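Local atomic coordinates of Iron(III) ABC transporter, periplasmic iron-compound-binding protein (Vibrio cholerae, PDB entry 3TEF), a protein that probably captures iron-loaded catecholate siderophores in the periplasm and delivers them to an ABC transporter for iron uptake. Residues R209-K223 with A243-V257. Sequence-based numbering, arbitrary orientation.
Sequences REHNPKTLLVVDRDK and ATTAYKNGHIAYLDV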
loop_
_atom_site.group_PDB
_atom_site.type_symbol
_atom_site.label_atom_id
_atom_site.label_comp_id
_atom_site.label_asym_id
_atom_site.label_seq_id
_atom_site.Cartn_x
_atom_site.Cartn_y
_atom_site.Cartn_z
ATOM N N ARG A 209 25.306 4.807 6.380
ATOM C CA ARG A 209 26.697 4.365 6.273
ATOM C C ARG A 209 27.189 3.698 7.556
ATOM O O ARG A 209 27.814 2.639 7.511
ATOM C CB ARG A 209 27.604 5.543 5.901
ATOM C CG ARG A 209 29.097 5.246 5.966
ATOM C CD ARG A 209 29.486 4.089 5.062
ATOM N NE ARG A 209 30.913 3.787 5.167
ATOM C CZ ARG A 209 31.418 2.731 5.798
ATOM N NH1 ARG A 209 30.614 1.849 6.378
ATOM N NH2 ARG A 209 32.731 2.552 5.842
ATOM N N GLU A 210 26.901 4.318 8.698
ATOM C CA GLU A 210 27.361 3.806 9.986
ATOM C C GLU A 210 26.791 2.408 10.267
ATOM O O GLU A 210 27.521 1.497 10.676
ATOM C CB GLU A 210 27.044 4.796 11.125
ATOM C CG GLU A 210 25.554 4.906 11.526
ATOM C CD GLU A 210 25.243 6.090 12.460
ATOM O OE1 GLU A 210 25.840 7.178 12.285
ATOM O OE2 GLU A 210 24.391 5.935 13.368
ATOM N N HIS A 211 25.492 2.235 10.026
ATOM C CA HIS A 211 24.832 0.963 10.298
ATOM C C HIS A 211 25.074 -0.081 9.210
ATOM O O HIS A 211 24.941 -1.281 9.456
ATOM C CB HIS A 211 23.339 1.164 10.560
ATOM C CG HIS A 211 23.041 1.764 11.900
ATOM N ND1 HIS A 211 22.805 3.111 12.079
ATOM C CD2 HIS A 211 22.962 1.203 13.129
ATOM C CE1 HIS A 211 22.577 3.349 13.358
ATOM N NE2 HIS A 211 22.667 2.210 14.016
ATOM N N ASN A 212 25.428 0.378 8.014
ATOM C CA ASN A 212 25.878 -0.517 6.949
ATOM C C ASN A 212 24.941 -1.707 6.693
ATOM O O ASN A 212 25.295 -2.858 6.962
ATOM C CB ASN A 212 27.289 -1.019 7.274
ATOM C CG ASN A 212 27.991 -1.622 6.073
ATOM O OD1 ASN A 212 27.688 -1.288 4.927
ATOM N ND2 ASN A 212 28.942 -2.515 6.331
ATOM N N PRO A 213 23.742 -1.435 6.162
ATOM C CA PRO A 213 22.795 -2.520 5.869
ATOM C C PRO A 213 23.301 -3.405 4.729
ATOM O O PRO A 213 23.997 -2.919 3.834
ATOM C CB PRO A 213 21.538 -1.770 5.421
ATOM C CG PRO A 213 22.061 -0.481 4.858
ATOM C CD PRO A 213 23.240 -0.120 5.716
ATOM N N LYS A 214 22.955 -4.688 4.766
ATOM C CA LYS A 214 23.311 -5.603 3.685
ATOM C C LYS A 214 22.412 -5.374 2.476
ATOM O O LYS A 214 22.826 -5.536 1.322
ATOM C CB LYS A 214 23.195 -7.056 4.153
ATOM C CG LYS A 214 24.528 -7.772 4.340
ATOM C CD LYS A 214 25.086 -7.583 5.747
ATOM C CE LYS A 214 25.613 -6.171 5.976
ATOM N NZ LYS A 214 25.909 -5.918 7.423
ATOM N N THR A 215 21.170 -4.999 2.753
ATOM C CA THR A 215 20.210 -4.673 1.709
ATOM C C THR A 215 19.569 -3.343 2.053
ATOM O O THR A 215 19.203 -3.097 3.210
ATOM C CB THR A 215 19.111 -5.738 1.606
ATOM O OG1 THR A 215 19.687 -6.973 1.160
ATOM C CG2 THR A 215 18.029 -5.306 0.624
ATOM N N LEU A 216 19.427 -2.490 1.046
ATOM C CA LEU A 216 18.869 -1.161 1.258
ATOM C C LEU A 216 17.668 -0.965 0.332
ATOM O O LEU A 216 17.803 -0.986 -0.893
ATOM C CB LEU A 216 19.950 -0.111 1.000
ATOM C CG LEU A 216 19.698 1.369 1.281
ATOM C CD1 LEU A 216 19.191 1.602 2.702
ATOM C CD2 LEU A 216 20.977 2.151 1.034
ATOM N N LEU A 217 16.490 -0.793 0.927
ATOM C CA LEU A 217 15.262 -0.615 0.160
ATOM C C LEU A 217 14.838 0.845 0.265
ATOM O O LEU A 217 14.617 1.357 1.359
ATOM C CB LEU A 217 14.157 -1.503 0.715
ATOM C CG LEU A 217 14.580 -2.964 0.881
ATOM C CD1 LEU A 217 13.541 -3.786 1.628
ATOM C CD2 LEU A 217 14.862 -3.564 -0.484
ATOM N N VAL A 218 14.727 1.509 -0.876
ATOM C CA VAL A 218 14.517 2.945 -0.885
ATOM C C VAL A 218 13.165 3.284 -1.488
ATOM O O VAL A 218 12.816 2.798 -2.563
ATOM C CB VAL A 218 15.618 3.638 -1.710
ATOM C CG1 VAL A 218 15.373 5.143 -1.785
ATOM C CG2 VAL A 218 16.989 3.325 -1.119
ATOM N N VAL A 219 12.417 4.136 -0.787
ATOM C CA VAL A 219 11.122 4.628 -1.257
ATOM C C VAL A 219 11.222 6.128 -1.541
ATOM O O VAL A 219 11.419 6.934 -0.628
ATOM C CB VAL A 219 10.009 4.375 -0.187
ATOM C CG1 VAL A 219 8.654 4.912 -0.664
ATOM C CG2 VAL A 219 9.907 2.876 0.159
ATOM N N ASP A 220 11.101 6.493 -2.815
ATOM C CA ASP A 220 11.217 7.888 -3.242
ATOM C C ASP A 220 9.845 8.537 -3.211
ATOM O O ASP A 220 9.127 8.544 -4.205
ATOM C CB ASP A 220 11.801 7.954 -4.653
ATOM C CG ASP A 220 12.033 9.383 -5.133
ATOM O OD1 ASP A 220 11.880 10.326 -4.326
ATOM O OD2 ASP A 220 12.389 9.556 -6.318
ATOM N N ARG A 221 9.469 9.071 -2.058
ATOM C CA ARG A 221 8.123 9.594 -1.905
ATOM C C ARG A 221 7.839 10.723 -2.895
ATOM O O ARG A 221 6.711 10.887 -3.356
ATOM C CB ARG A 221 7.891 10.068 -0.476
ATOM C CG ARG A 221 6.515 10.640 -0.254
ATOM C CD ARG A 221 6.275 10.869 1.225
ATOM N NE ARG A 221 4.953 11.436 1.452
ATOM C CZ ARG A 221 4.683 12.732 1.371
ATOM N NH1 ARG A 221 5.654 13.591 1.075
ATOM N NH2 ARG A 221 3.448 13.174 1.587
ATOM N N ASP A 222 8.869 11.486 -3.236
ATOM C CA ASP A 222 8.671 12.636 -4.108
ATOM C C ASP A 222 8.191 12.230 -5.500
ATOM O O ASP A 222 7.519 13.009 -6.174
ATOM C CB ASP A 222 9.935 13.490 -4.174
ATOM C CG ASP A 222 10.241 14.169 -2.853
ATOM O OD1 ASP A 222 9.291 14.403 -2.075
ATOM O OD2 ASP A 222 11.426 14.460 -2.589
ATOM N N LYS A 223 8.506 11.007 -5.918
ATOM C CA LYS A 223 8.092 10.529 -7.240
ATOM C C LYS A 223 6.597 10.728 -7.499
ATOM O O LYS A 223 6.197 11.076 -8.610
ATOM C CB LYS A 223 8.463 9.053 -7.444
ATOM C CG LYS A 223 9.892 8.791 -7.951
ATOM C CD LYS A 223 10.122 7.288 -8.192
ATOM C CE LYS A 223 11.586 6.869 -7.981
ATOM N NZ LYS A 223 11.719 5.464 -7.438
ATOM N N ALA A 243 29.827 3.693 0.156
ATOM C CA ALA A 243 30.688 3.027 1.126
ATOM C C ALA A 243 29.948 1.912 1.852
ATOM O O ALA A 243 30.480 1.299 2.776
ATOM C CB ALA A 243 31.234 4.039 2.122
ATOM N N THR A 244 28.722 1.647 1.414
ATOM C CA THR A 244 27.858 0.684 2.077
ATOM C C THR A 244 27.959 -0.699 1.425
ATOM O O THR A 244 28.218 -0.812 0.228
ATOM C CB THR A 244 26.392 1.184 2.061
ATOM O OG1 THR A 244 25.761 0.899 3.315
ATOM C CG2 THR A 244 25.609 0.557 0.922
ATOM N N THR A 245 27.764 -1.745 2.224
ATOM C CA THR A 245 27.739 -3.115 1.714
ATOM C C THR A 245 26.639 -3.296 0.669
ATOM O O THR A 245 26.828 -3.981 -0.339
ATOM C CB THR A 245 27.511 -4.134 2.849
ATOM O OG1 THR A 245 28.587 -4.061 3.792
ATOM C CG2 THR A 245 27.427 -5.551 2.293
ATOM N N ALA A 246 25.487 -2.681 0.920
ATOM C CA ALA A 246 24.345 -2.791 0.018
ATOM C C ALA A 246 24.677 -2.309 -1.384
ATOM O O ALA A 246 24.289 -2.935 -2.370
ATOM C CB ALA A 246 23.149 -2.024 0.571
ATOM N N TYR A 247 25.384 -1.191 -1.480
ATOM C CA TYR A 247 25.776 -0.677 -2.786
ATOM C C TYR A 247 26.729 -1.648 -3.476
ATOM O O TYR A 247 26.552 -1.988 -4.646
ATOM C CB TYR A 247 26.448 0.690 -2.673
ATOM C CG TYR A 247 26.966 1.183 -4.007
ATOM C CD1 TYR A 247 26.103 1.742 -4.942
ATOM C CD2 TYR A 247 28.310 1.065 -4.343
ATOM C CE1 TYR A 247 26.565 2.182 -6.167
ATOM C CE2 TYR A 247 28.782 1.506 -5.565
ATOM C CZ TYR A 247 27.904 2.062 -6.474
ATOM O OH TYR A 247 28.361 2.503 -7.694
ATOM N N LYS A 248 27.746 -2.082 -2.740
ATOM C CA LYS A 248 28.780 -2.952 -3.298
ATOM C C LYS A 248 28.207 -4.277 -3.805
ATOM O O LYS A 248 28.570 -4.750 -4.882
ATOM C CB LYS A 248 29.871 -3.212 -2.260
ATOM C CG LYS A 248 30.744 -2.009 -1.942
ATOM C CD LYS A 248 31.531 -2.242 -0.653
ATOM C CE LYS A 248 32.273 -0.991 -0.201
ATOM N NZ LYS A 248 32.932 -1.198 1.121
ATOM N N ASN A 249 27.316 -4.876 -3.022
ATOM C CA ASN A 249 26.695 -6.140 -3.406
ATOM C C ASN A 249 25.606 -5.934 -4.446
ATOM O O ASN A 249 24.976 -6.892 -4.897
ATOM C CB ASN A 249 26.116 -6.855 -2.182
ATOM C CG ASN A 249 27.192 -7.406 -1.260
ATOM O OD1 ASN A 249 28.384 -7.143 -1.447
ATOM N ND2 ASN A 249 26.775 -8.175 -0.255
ATOM N N GLY A 250 25.385 -4.677 -4.818
ATOM C CA GLY A 250 24.358 -4.341 -5.783
ATOM C C GLY A 250 22.976 -4.632 -5.236
ATOM O O GLY A 250 22.080 -5.040 -5.975
ATOM N N HIS A 251 22.801 -4.423 -3.933
ATOM C CA HIS A 251 21.525 -4.704 -3.292
ATOM C C HIS A 251 20.848 -3.447 -2.754
ATOM O O HIS A 251 20.254 -3.480 -1.675
ATOM C CB HIS A 251 21.683 -5.740 -2.167
ATOM C CG HIS A 251 21.960 -7.127 -2.656
ATOM N ND1 HIS A 251 22.508 -8.109 -1.853
ATOM C CD2 HIS A 251 21.759 -7.712 -3.864
ATOM C CE1 HIS A 251 22.637 -9.224 -2.542
ATOM N NE2 HIS A 251 22.188 -9.011 -3.771
ATOM N N ILE A 252 20.955 -2.348 -3.494
ATOM C CA ILE A 252 20.092 -1.191 -3.261
ATOM C C ILE A 252 18.921 -1.306 -4.223
ATOM O O ILE A 252 19.117 -1.345 -5.445
ATOM C CB ILE A 252 20.790 0.154 -3.520
ATOM C CG1 ILE A 252 22.010 0.324 -2.619
ATOM C CG2 ILE A 252 19.805 1.310 -3.306
ATOM C CD1 ILE A 252 22.725 1.651 -2.823
ATOM N N ALA A 253 17.711 -1.377 -3.675
ATOM C CA ALA A 253 16.511 -1.510 -4.490
ATOM C C ALA A 253 15.640 -0.268 -4.352
ATOM O O ALA A 253 15.353 0.168 -3.236
ATOM C CB ALA A 253 15.733 -2.737 -4.078
ATOM N N TYR A 254 15.226 0.300 -5.483
ATOM C CA TYR A 254 14.315 1.453 -5.480
ATOM C C TYR A 254 12.873 0.988 -5.676
ATOM O O TYR A 254 12.428 0.744 -6.796
ATOM C CB TYR A 254 14.746 2.500 -6.521
ATOM C CG TYR A 254 16.123 3.043 -6.213
ATOM C CD1 TYR A 254 16.283 4.145 -5.389
ATOM C CD2 TYR A 254 17.270 2.419 -6.705
ATOM C CE1 TYR A 254 17.532 4.627 -5.073
ATOM C CE2 TYR A 254 18.529 2.898 -6.400
ATOM C CZ TYR A 254 18.654 4.004 -5.582
ATOM O OH TYR A 254 19.893 4.497 -5.253
ATOM N N LEU A 255 12.161 0.853 -4.560
ATOM C CA LEU A 255 10.835 0.249 -4.548
ATOM C C LEU A 255 9.816 1.092 -5.310
ATOM O O LEU A 255 9.879 2.320 -5.287
ATOM C CB LEU A 255 10.357 0.054 -3.109
ATOM C CG LEU A 255 11.206 -0.809 -2.163
ATOM C CD1 LEU A 255 10.533 -0.891 -0.814
ATOM C CD2 LEU A 255 11.417 -2.204 -2.722
ATOM N N ASP A 256 8.871 0.431 -5.963
ATOM C CA ASP A 256 7.835 1.149 -6.699
ATOM C C ASP A 256 7.002 1.951 -5.706
ATOM O O ASP A 256 6.357 1.396 -4.821
ATOM C CB ASP A 256 6.944 0.176 -7.465
ATOM C CG ASP A 256 5.930 0.889 -8.340
ATOM O OD1 ASP A 256 6.264 1.224 -9.497
ATOM O OD2 ASP A 256 4.805 1.129 -7.874
ATOM N N VAL A 257 7.023 3.267 -5.835
ATOM C CA VAL A 257 6.389 4.099 -4.817
ATOM C C VAL A 257 4.874 3.920 -4.766
ATOM O O VAL A 257 4.298 3.838 -3.687
ATOM C CB VAL A 257 6.732 5.583 -4.997
ATOM C CG1 VAL A 257 6.055 6.405 -3.900
ATOM C CG2 VAL A 257 8.231 5.765 -4.955
HETATM O O HOH W 1 11.537 4.253 -4.701
#
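L216 and V218 pair in parallel with I252 and Y254, adding strand 252-254 to strand 215-220, whose other side bonds to strand 158-165 in the mixed sheet of this periplasmic binding protein. Four backbone bonds hold the pairing, among them L216 N to H251 O at 3.0 Å and V218 N to A253 O at 2.8 Å. Packing is tight on both faces. On one, L216 CB meets A246 CB at 3.8 Å and V218 lies beside Y254, its CB 3.8 Å from Y254 CD1, while the tyrosine hydroxyl reaches on to E237. On the other, L217 CD2 rests on A253 CB, and L255, with CG anti to its carbonyl carbon (chi1 -59°), sets CD1 against L217 CB and V219 CG2; M277 of helix 267-279 packs over L217 and L255. Toward solvent, at the start of helix 245-248, the contact turns polar: N212 OD1 accepts T245 N at 2.7 Å, nearly straight and in the carbonyl plane, with a weak bond from T244 OG1. Exposed K214 bends round to give NZ to N212 O, and R209 lays one guanidinium face over A243 O. At the C-terminal end of the strand pair, a water donates to V218 O and L255 O and accepts from D220 N and, at 3.0 Å, K223 NZ.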